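Local coordinates for putative lipoprotein (Parabacteroides distasonis ATCC 8503, PDB 3JX8) that is of uncharacterised function but, as a putative lipoprotein with an adhesin-like beta-solenoid head domain, may take part in lipid binding or cell adhesion, at residues D24-E37 and L98-S112. Residues are numbered along the deposited sequence; the frame is centred on the assembly and turned at random.
Sequences DEITFVGSADFEYE and LKELNTVGSGSFIIS. With SO4 (sulfate ion), chain H.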
loop_
_atom_site.group_PDB
_atom_site.type_symbol
_atom_site.label_atom_id
_atom_site.label_comp_id
_atom_site.label_asym_id
_atom_site.label_seq_id
_atom_site.Cartn_x
_atom_site.Cartn_y
_atom_site.Cartn_z
ATOM N N ASP A 24 9.460 -23.266 -11.833
ATOM C CA ASP A 24 9.773 -21.918 -12.256
ATOM C C ASP A 24 9.190 -20.899 -11.299
ATOM O O ASP A 24 9.270 -19.703 -11.535
ATOM C CB ASP A 24 9.274 -21.669 -13.683
ATOM C CG ASP A 24 7.766 -21.751 -13.822
ATOM O OD1 ASP A 24 7.035 -21.903 -12.810
ATOM O OD2 ASP A 24 7.298 -21.657 -14.980
ATOM N N GLU A 25 8.616 -21.380 -10.206
ATOM C CA GLU A 25 7.965 -20.512 -9.241
ATOM C C GLU A 25 8.130 -21.086 -7.828
ATOM O O GLU A 25 8.163 -22.314 -7.656
ATOM C CB GLU A 25 6.517 -20.389 -9.666
ATOM C CG GLU A 25 5.670 -19.550 -8.787
ATOM C CD GLU A 25 4.238 -19.434 -9.305
ATOM O OE1 GLU A 25 4.054 -19.400 -10.570
ATOM O OE2 GLU A 25 3.323 -19.367 -8.426
ATOM N N ILE A 26 8.281 -20.198 -6.838
ATOM C CA ILE A 26 8.461 -20.569 -5.420
ATOM C C ILE A 26 7.430 -19.872 -4.554
ATOM O O ILE A 26 7.292 -18.656 -4.624
ATOM C CB ILE A 26 9.853 -20.185 -4.881
ATOM C CG1 ILE A 26 10.978 -20.968 -5.593
ATOM C CG2 ILE A 26 9.926 -20.420 -3.355
ATOM C CD1 ILE A 26 12.426 -20.444 -5.260
ATOM N N THR A 27 6.714 -20.653 -3.740
ATOM C CA THR A 27 5.909 -20.159 -2.641
ATOM C C THR A 27 6.634 -20.587 -1.387
ATOM O O THR A 27 6.699 -21.785 -1.100
ATOM C CB THR A 27 4.523 -20.825 -2.610
ATOM O OG1 THR A 27 3.805 -20.412 -3.751
ATOM C CG2 THR A 27 3.746 -20.400 -1.387
ATOM N N PHE A 28 7.161 -19.635 -0.636
ATOM C CA PHE A 28 7.953 -19.916 0.565
ATOM C C PHE A 28 7.410 -19.136 1.729
ATOM O O PHE A 28 7.444 -17.921 1.711
ATOM C CB PHE A 28 9.392 -19.499 0.330
ATOM C CG PHE A 28 10.221 -19.425 1.581
ATOM C CD1 PHE A 28 10.188 -20.444 2.525
ATOM C CD2 PHE A 28 11.094 -18.364 1.775
ATOM C CE1 PHE A 28 10.959 -20.374 3.691
ATOM C CE2 PHE A 28 11.881 -18.275 2.943
ATOM C CZ PHE A 28 11.810 -19.297 3.894
ATOM N N VAL A 29 6.906 -19.813 2.744
ATOM C CA VAL A 29 6.416 -19.148 3.926
ATOM C C VAL A 29 7.245 -19.653 5.079
ATOM O O VAL A 29 7.344 -20.873 5.293
ATOM C CB VAL A 29 4.964 -19.537 4.205
ATOM C CG1 VAL A 29 4.476 -18.897 5.542
ATOM C CG2 VAL A 29 4.095 -19.255 2.974
ATOM N N GLY A 30 7.795 -18.746 5.860
ATOM C CA GLY A 30 8.552 -19.145 7.039
ATOM C C GLY A 30 9.814 -18.358 7.287
ATOM O O GLY A 30 10.099 -17.353 6.615
ATOM N N SER A 31 10.576 -18.843 8.269
ATOM C CA SER A 31 11.709 -18.113 8.832
ATOM C C SER A 31 13.056 -18.648 8.400
ATOM O O SER A 31 14.072 -18.197 8.917
ATOM C CB SER A 31 11.638 -18.148 10.369
ATOM O OG SER A 31 11.872 -19.463 10.870
ATOM N N ALA A 32 13.079 -19.556 7.427
ATOM C CA ALA A 32 14.338 -20.199 7.018
ATOM C C ALA A 32 15.297 -19.206 6.376
ATOM O O ALA A 32 14.890 -18.179 5.850
ATOM C CB ALA A 32 14.070 -21.338 6.039
ATOM N N ASP A 33 16.575 -19.544 6.418
ATOM C CA ASP A 33 17.534 -19.028 5.452
ATOM C C ASP A 33 17.489 -19.934 4.226
ATOM O O ASP A 33 17.859 -21.113 4.288
ATOM C CB ASP A 33 18.930 -18.990 6.044
ATOM C CG ASP A 33 19.049 -17.967 7.167
ATOM O OD1 ASP A 33 18.389 -16.904 7.116
ATOM O OD2 ASP A 33 19.831 -18.201 8.093
ATOM N N PHE A 34 17.000 -19.376 3.126
ATOM C CA PHE A 34 16.747 -20.092 1.900
ATOM C C PHE A 34 17.762 -19.591 0.902
ATOM O O PHE A 34 17.778 -18.426 0.583
ATOM C CB PHE A 34 15.311 -19.782 1.461
ATOM C CG PHE A 34 14.754 -20.648 0.340
ATOM C CD1 PHE A 34 15.531 -21.072 -0.736
ATOM C CD2 PHE A 34 13.398 -20.937 0.327
ATOM C CE1 PHE A 34 14.967 -21.811 -1.767
ATOM C CE2 PHE A 34 12.839 -21.708 -0.687
ATOM C CZ PHE A 34 13.608 -22.142 -1.724
ATOM N N GLU A 35 18.624 -20.475 0.423
ATOM C CA GLU A 35 19.551 -20.170 -0.668
ATOM C C GLU A 35 19.082 -20.789 -1.971
ATOM O O GLU A 35 18.902 -22.009 -2.049
ATOM C CB GLU A 35 20.916 -20.763 -0.384
ATOM C CG GLU A 35 21.634 -20.142 0.742
ATOM C CD GLU A 35 22.964 -20.834 1.004
ATOM O OE1 GLU A 35 23.365 -21.749 0.213
ATOM O OE2 GLU A 35 23.612 -20.448 1.998
ATOM N N TYR A 36 18.924 -19.955 -2.994
ATOM C CA TYR A 36 18.436 -20.407 -4.290
ATOM C C TYR A 36 19.427 -19.988 -5.358
ATOM O O TYR A 36 20.106 -18.967 -5.224
ATOM C CB TYR A 36 17.032 -19.841 -4.604
ATOM C CG TYR A 36 16.598 -20.130 -6.030
ATOM C CD1 TYR A 36 15.996 -21.330 -6.363
ATOM C CD2 TYR A 36 16.846 -19.222 -7.049
ATOM C CE1 TYR A 36 15.652 -21.614 -7.670
ATOM C CE2 TYR A 36 16.515 -19.498 -8.351
ATOM C CZ TYR A 36 15.909 -20.697 -8.657
ATOM O OH TYR A 36 15.589 -20.991 -9.974
ATOM N N GLU A 37 19.512 -20.786 -6.413
ATOM C CA GLU A 37 20.224 -20.412 -7.634
ATOM C C GLU A 37 19.507 -20.966 -8.849
ATOM O O GLU A 37 18.861 -22.008 -8.787
ATOM C CB GLU A 37 21.670 -20.942 -7.661
ATOM C CG GLU A 37 22.565 -20.537 -6.470
ATOM C CD GLU A 37 22.855 -19.023 -6.336
ATOM O OE1 GLU A 37 22.690 -18.251 -7.309
ATOM O OE2 GLU A 37 23.283 -18.601 -5.232
ATOM N N LEU A 98 13.785 -18.954 -12.306
ATOM C CA LEU A 98 12.820 -18.481 -11.314
ATOM C C LEU A 98 12.122 -17.248 -11.852
ATOM O O LEU A 98 12.694 -16.158 -11.879
ATOM C CB LEU A 98 13.511 -18.157 -9.999
ATOM C CG LEU A 98 12.629 -17.630 -8.857
ATOM C CD1 LEU A 98 11.546 -18.675 -8.443
ATOM C CD2 LEU A 98 13.533 -17.249 -7.718
ATOM N N LYS A 99 10.893 -17.438 -12.300
ATOM C CA LYS A 99 10.106 -16.365 -12.853
ATOM C C LYS A 99 9.389 -15.615 -11.764
ATOM O O LYS A 99 9.171 -14.429 -11.892
ATOM C CB LYS A 99 9.050 -16.886 -13.814
ATOM C CG LYS A 99 9.579 -17.711 -14.945
ATOM C CD LYS A 99 8.461 -18.073 -15.920
ATOM C CE LYS A 99 9.000 -18.884 -17.094
ATOM N NZ LYS A 99 7.942 -18.998 -18.155
ATOM N N GLU A 100 8.992 -16.323 -10.713
ATOM C CA GLU A 100 8.237 -15.702 -9.636
ATOM C C GLU A 100 8.485 -16.324 -8.262
ATOM O O GLU A 100 8.351 -17.549 -8.071
ATOM C CB GLU A 100 6.756 -15.720 -9.961
ATOM C CG GLU A 100 5.980 -14.869 -9.038
ATOM C CD GLU A 100 4.519 -14.858 -9.357
ATOM O OE1 GLU A 100 4.191 -14.787 -10.550
ATOM O OE2 GLU A 100 3.692 -14.911 -8.419
ATOM N N LEU A 101 8.840 -15.451 -7.327
ATOM C CA LEU A 101 9.038 -15.754 -5.934
ATOM C C LEU A 101 7.936 -15.052 -5.117
ATOM O O LEU A 101 7.759 -13.827 -5.187
ATOM C CB LEU A 101 10.394 -15.231 -5.469
ATOM C CG LEU A 101 10.651 -15.377 -3.963
ATOM C CD1 LEU A 101 10.638 -16.860 -3.578
ATOM C CD2 LEU A 101 11.970 -14.701 -3.546
ATOM N N ASN A 102 7.242 -15.843 -4.317
ATOM C CA ASN A 102 6.274 -15.362 -3.370
ATOM C C ASN A 102 6.773 -15.834 -2.041
ATOM O O ASN A 102 6.762 -17.031 -1.772
ATOM C CB ASN A 102 4.897 -15.928 -3.689
ATOM C CG ASN A 102 4.328 -15.341 -4.984
ATOM O OD1 ASN A 102 4.089 -14.146 -5.069
ATOM N ND2 ASN A 102 4.161 -16.173 -6.004
ATOM N N THR A 103 7.274 -14.904 -1.252
ATOM C CA THR A 103 7.825 -15.194 0.035
ATOM C C THR A 103 7.085 -14.392 1.138
ATOM O O THR A 103 6.743 -13.204 0.943
ATOM C CB THR A 103 9.337 -14.925 0.032
ATOM O OG1 THR A 103 9.881 -15.385 1.261
ATOM C CG2 THR A 103 9.671 -13.476 -0.134
ATOM N N VAL A 104 6.801 -15.054 2.257
ATOM C CA VAL A 104 6.030 -14.477 3.346
ATOM C C VAL A 104 6.661 -14.902 4.654
ATOM O O VAL A 104 6.842 -16.108 4.912
ATOM C CB VAL A 104 4.535 -14.947 3.345
ATOM C CG1 VAL A 104 3.760 -14.289 4.512
ATOM C CG2 VAL A 104 3.834 -14.667 1.970
ATOM N N GLY A 105 7.004 -13.934 5.491
ATOM C CA GLY A 105 7.506 -14.245 6.803
ATOM C C GLY A 105 8.724 -13.440 7.158
ATOM O O GLY A 105 8.990 -12.383 6.590
ATOM N N SER A 106 9.442 -13.952 8.129
ATOM C CA SER A 106 10.598 -13.312 8.690
ATOM C C SER A 106 11.883 -13.932 8.163
ATOM O O SER A 106 12.937 -13.613 8.658
ATOM C CB SER A 106 10.574 -13.489 10.206
ATOM O OG SER A 106 10.733 -14.878 10.492
ATOM N N GLY A 107 11.793 -14.826 7.186
ATOM C CA GLY A 107 12.973 -15.502 6.675
ATOM C C GLY A 107 13.845 -14.669 5.752
ATOM O O GLY A 107 13.615 -13.468 5.529
ATOM N N SER A 108 14.861 -15.315 5.213
ATOM C CA SER A 108 15.785 -14.667 4.347
ATOM C C SER A 108 15.979 -15.494 3.077
ATOM O O SER A 108 16.246 -16.679 3.128
ATOM C CB SER A 108 17.076 -14.452 5.114
ATOM O OG SER A 108 18.110 -14.119 4.244
ATOM N N PHE A 109 15.770 -14.885 1.932
ATOM C CA PHE A 109 15.877 -15.564 0.665
ATOM C C PHE A 109 17.011 -14.927 -0.112
ATOM O O PHE A 109 16.940 -13.739 -0.400
ATOM C CB PHE A 109 14.573 -15.435 -0.087
ATOM C CG PHE A 109 14.536 -16.234 -1.330
ATOM C CD1 PHE A 109 15.190 -15.788 -2.473
ATOM C CD2 PHE A 109 13.851 -17.441 -1.371
ATOM C CE1 PHE A 109 15.131 -16.517 -3.659
ATOM C CE2 PHE A 109 13.817 -18.199 -2.543
ATOM C CZ PHE A 109 14.473 -17.740 -3.690
ATOM N N ILE A 110 18.038 -15.707 -0.459
ATOM C CA ILE A 110 19.295 -15.184 -1.037
ATOM C C ILE A 110 19.706 -15.907 -2.310
ATOM O O ILE A 110 19.763 -17.139 -2.318
ATOM C CB ILE A 110 20.460 -15.321 -0.009
ATOM C CG1 ILE A 110 20.073 -14.567 1.284
ATOM C CG2 ILE A 110 21.773 -14.777 -0.569
ATOM C CD1 ILE A 110 21.132 -14.616 2.400
ATOM N N ILE A 111 19.976 -15.148 -3.374
ATOM C CA ILE A 111 20.550 -15.650 -4.628
ATOM C C ILE A 111 21.944 -15.045 -4.718
ATOM O O ILE A 111 22.077 -13.813 -4.652
ATOM C CB ILE A 111 19.744 -15.213 -5.866
ATOM C CG1 ILE A 111 18.318 -15.714 -5.764
ATOM C CG2 ILE A 111 20.413 -15.702 -7.146
ATOM C CD1 ILE A 111 17.509 -15.479 -7.022
ATOM N N SER A 112 22.975 -15.890 -4.863
ATOM C CA SER A 112 24.361 -15.412 -4.783
ATOM C C SER A 112 25.193 -15.443 -6.048
ATOM O O SER A 112 26.195 -14.748 -6.111
ATOM C CB SER A 112 25.126 -16.186 -3.710
ATOM O OG SER A 112 24.726 -15.777 -2.419
HETATM S S SO4 H . 7.821 -16.504 10.262
HETATM O O1 SO4 H . 8.591 -16.337 9.025
HETATM O O2 SO4 H . 8.011 -17.881 10.792
HETATM O O3 SO4 H . 8.190 -15.547 11.324
HETATM O O4 SO4 H . 6.406 -16.297 9.971
HETATM O O HOH W 1 3.990 -18.738 -5.671
HETATM O O HOH W 2 22.290 -18.390 -2.706
#
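Glu37 OE2 is held by the backbone N-H of Ser112 (2.8 Å), on the syn side of the carboxylate, and by a water that also reaches Ile110 O; a bend at chi2 (-64°) folds the acid back, and OE1 takes the next amide, of Lys113. On the outer face of strands 25-29 and 100-104, a water joins Glu25 OE2, Thr27 OG1 and Asn102 ND2. The same ND2 bonds Glu100 OE2 at 2.8 Å, nearly in its amide plane, while Asn102 OD1 turns to Asn123 of strand 120-125, next in the sheet. The Glu25 and Glu100 carboxylates lie side by side, their OE2 atoms 4.5 Å apart, so water and amide probably ease their repulsion. The second subunit packs on Thr27, Val29, Asn102 and Val104. Between the layers, Phe109 CE2 sits over the centre of the Phe34 ring, the planes at 45°, and Ile26 CD1 meets the Phe109 edge at CZ (3.7 Å). Leu98 CD2 makes a CH-pi contact over one face of the Tyr36 ring; the Tyr36 hydroxyl is hydrogen-bonded to Ser95 OG. At the turn, Ser106 N and OG hold a sulfate, probably from the crystallisation liquor. Parallel, in-register pairing marks adjacent rungs of a right-handed beta-solenoid, as in pectate-lyase-like proteins: backbone bonds such as Ile26 N to Glu100 O chiefly join them, with an aromatic-aliphatic core inside and the Glu25-Thr27-Asn102 water bridge outside.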